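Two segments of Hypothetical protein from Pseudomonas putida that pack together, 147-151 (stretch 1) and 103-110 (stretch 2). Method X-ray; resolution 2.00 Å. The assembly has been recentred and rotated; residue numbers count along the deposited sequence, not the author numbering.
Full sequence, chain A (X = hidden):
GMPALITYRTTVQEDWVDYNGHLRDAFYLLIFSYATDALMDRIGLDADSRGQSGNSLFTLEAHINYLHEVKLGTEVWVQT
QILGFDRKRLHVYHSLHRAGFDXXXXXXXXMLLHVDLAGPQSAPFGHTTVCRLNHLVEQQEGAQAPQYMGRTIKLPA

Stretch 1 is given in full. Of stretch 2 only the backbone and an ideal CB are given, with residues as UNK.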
# COMPACT_ATOMS: atom_id res chain seq x y z
N GLN A 147 -13.21 -0.42 11.07
CA GLN A 147 -14.22 -0.62 10.05
C GLN A 147 -13.71 -1.42 8.85
O GLN A 147 -14.40 -2.31 8.35
CB GLN A 147 -14.75 0.73 9.62
CG GLN A 147 -15.90 0.64 8.66
CD GLN A 147 -16.45 2.00 8.32
OE1 GLN A 147 -16.08 3.01 8.94
NE2 GLN A 147 -17.33 2.05 7.32
N TYR A 148 -12.50 -1.11 8.40
CA TYR A 148 -11.97 -1.61 7.11
C TYR A 148 -11.07 -2.83 7.34
O TYR A 148 -9.84 -2.79 7.25
CB TYR A 148 -11.25 -0.45 6.38
CG TYR A 148 -12.25 0.64 6.06
CD1 TYR A 148 -13.01 0.60 4.91
CD2 TYR A 148 -12.46 1.70 6.94
CE1 TYR A 148 -13.95 1.58 4.64
CE2 TYR A 148 -13.39 2.69 6.66
CZ TYR A 148 -14.13 2.61 5.52
OH TYR A 148 -15.04 3.58 5.27
N MSE A 149 -11.76 -3.93 7.64
CA MSE A 149 -11.17 -5.19 7.99
C MSE A 149 -11.70 -6.23 7.06
O MSE A 149 -12.86 -6.17 6.71
CB MSE A 149 -11.67 -5.60 9.37
CG MSE A 149 -11.29 -4.63 10.39
SE MSE A 149 -9.58 -5.18 10.93
CE MSE A 149 -10.45 -6.29 12.44
N GLY A 150 -10.87 -7.21 6.72
CA GLY A 150 -11.31 -8.32 5.90
C GLY A 150 -11.84 -7.87 4.55
O GLY A 150 -12.68 -8.52 3.96
N ARG A 151 -11.32 -6.75 4.03
CA ARG A 151 -11.86 -6.19 2.80
C ARG A 151 -11.35 -6.90 1.54
O ARG A 151 -10.21 -7.35 1.48
CB ARG A 151 -11.55 -4.68 2.73
CG ARG A 151 -12.23 -3.86 3.82
CD ARG A 151 -13.71 -4.03 3.67
NE ARG A 151 -14.52 -3.22 4.56
CZ ARG A 151 -15.32 -2.23 4.18
NH1 ARG A 151 -15.41 -1.86 2.90
NH2 ARG A 151 -16.02 -1.59 5.10
N UNK A 103 -14.44 11.63 10.05
CA UNK A 103 -14.38 10.25 9.52
C UNK A 103 -12.96 9.98 9.01
O UNK A 103 -12.18 10.92 8.77
CB UNK A 103 -15.40 10.04 8.40
N UNK A 104 -12.59 8.72 8.86
CA UNK A 104 -11.24 8.46 8.43
C UNK A 104 -11.02 8.88 6.98
O UNK A 104 -11.90 8.77 6.13
CB UNK A 104 -10.91 6.98 8.61
N UNK A 105 -9.81 9.37 6.71
CA UNK A 105 -9.35 9.69 5.38
C UNK A 105 -8.91 8.46 4.63
O UNK A 105 -9.00 8.41 3.38
CB UNK A 105 -8.20 10.70 5.44
N UNK A 106 -8.31 7.53 5.37
CA UNK A 106 -7.84 6.25 4.86
C UNK A 106 -7.62 5.33 6.05
O UNK A 106 -7.49 5.80 7.18
CB UNK A 106 -6.56 6.41 4.03
N UNK A 107 -7.60 4.03 5.79
CA UNK A 107 -7.36 2.99 6.82
C UNK A 107 -6.60 1.82 6.18
O UNK A 107 -6.75 1.55 4.97
CB UNK A 107 -8.68 2.50 7.43
N UNK A 108 -5.79 1.11 6.97
CA UNK A 108 -5.05 -0.02 6.47
C UNK A 108 -4.92 -1.08 7.51
O UNK A 108 -4.50 -0.79 8.63
CB UNK A 108 -3.67 0.41 5.98
N UNK A 109 -5.25 -2.32 7.12
CA UNK A 109 -5.07 -3.50 7.93
C UNK A 109 -3.79 -4.15 7.45
O UNK A 109 -3.61 -4.31 6.25
CB UNK A 109 -6.27 -4.45 7.84
N UNK A 110 -2.90 -4.54 8.37
CA UNK A 110 -1.62 -5.09 7.98
C UNK A 110 -1.22 -6.22 8.85
O UNK A 110 -1.57 -6.26 10.04
CB UNK A 110 -0.53 -4.01 8.00

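Stretch 2 enters through a cornered segment and continues as an extended strand, whose alternation brings every second CA-to-CB bond round toward stretch 1. Position 103 has an extended backbone (phi/psi -141/161°) and a CA-to-CB bond directed sideways, with nothing of stretch 1 within 5.5 Å of the ideal CB. The contact therefore leaves the choice wide, and a polar or charged residue would be as acceptable as any other. The residue is E103, which stays clear of stretch 1 and has its OE2 hydrogen-bonded elsewhere in the structure.

At position 104 the bond points toward stretch 1, and the ideal CB lies 5.3 Å from CE2 of Y148. That gap leaves room for a short extension against an aromatic ring, so valine, isoleucine, leucine or threonine could fill it. The deposited V104, with chi1 in the m well, uses one methyl group to close the distance: its CG2 comes to 4.0 Å from CE2 of Y148, an apolar contact made obliquely to the ring.

Position 105, at a corner of the chain, has phi/psi of -79/-36° and is out of reach of stretch 1, which gives no guidance here; it is L105. The bond at 106 points away in an extended backbone, so again the contact sets no preference. The residue is A106.

At position 107 the CB already reaches stretch 1. The CA of 107 lies 6.5 Å from the CA of Y148, the CA-to-CB bond points toward stretch 1, and the ideal CB is 3.9 Å from CD2 of Y148. A small side chain such as alanine, or perhaps serine, suits this spacing, since the CB alone reaches the ring. A107 is found, and its CB packs against CD2 of Y148 at 3.9 Å. Together with V104 it gives the tyrosine ring an apolar surface.

At 108 the strand turns its CB away again, and stretch 1 imposes nothing. S108 occupies the position, and its OG accepts a hydrogen bond from the side chain at 110.

Position 109 again points toward stretch 1. Its ideal CB lies 4.0 Å from O of Y148, 4.6 Å from SE of M149 and 5.5 Å from N of G150. The backbone amide of G150 offers a donor beyond the CB, so a side chain long enough to bring an acceptor there, such as glutamate or glutamine, would be favoured, although an apolar chain could pack near the selenium. With chi1 and chi2 both t, the extended chain of E109 brings OE1 to 3.0 Å from N of G150 in a hydrogen bond with an angle of 158°, while its CD lies 3.9 Å from SE of M149. A water accepts from N of R151, extending the link along stretch 1; the water O is 2.8 Å from OE1 of E109 and 3.0 Å from N of R151.

Position 110 is out of reach, leaving its identity open; Q110 directs NE2 to OG of S108, 3.1 Å away.

Stretch 2, residues 103-110: EVLAASEQ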
# COMPACT_ATOMS: atom_id res chain seq x y z
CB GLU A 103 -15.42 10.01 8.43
CG GLU A 103 -15.32 10.87 7.17
CD GLU A 103 -16.49 10.63 6.18
OE1 GLU A 103 -17.60 11.20 6.43
OE2 GLU A 103 -16.30 9.91 5.14
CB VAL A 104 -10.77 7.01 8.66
CG1 VAL A 104 -10.86 6.66 10.15
CG2 VAL A 104 -11.57 6.03 7.79
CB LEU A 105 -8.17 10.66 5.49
CG LEU A 105 -8.41 11.94 6.29
CD1 LEU A 105 -7.17 12.78 6.35
CD2 LEU A 105 -9.54 12.71 5.63
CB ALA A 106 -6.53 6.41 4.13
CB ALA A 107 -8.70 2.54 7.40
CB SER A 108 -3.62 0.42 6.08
OG SER A 108 -2.93 -0.67 5.50
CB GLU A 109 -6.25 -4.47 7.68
CG GLU A 109 -6.26 -5.67 8.62
CD GLU A 109 -7.28 -6.72 8.24
OE1 GLU A 109 -7.98 -6.53 7.21
OE2 GLU A 109 -7.38 -7.73 8.98
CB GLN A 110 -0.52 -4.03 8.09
CG GLN A 110 -0.96 -2.67 7.61
CD GLN A 110 0.19 -1.77 7.35
OE1 GLN A 110 1.26 -1.94 7.92
NE2 GLN A 110 -0.03 -0.80 6.50
O HOH W 1 -8.95 -5.09 4.98
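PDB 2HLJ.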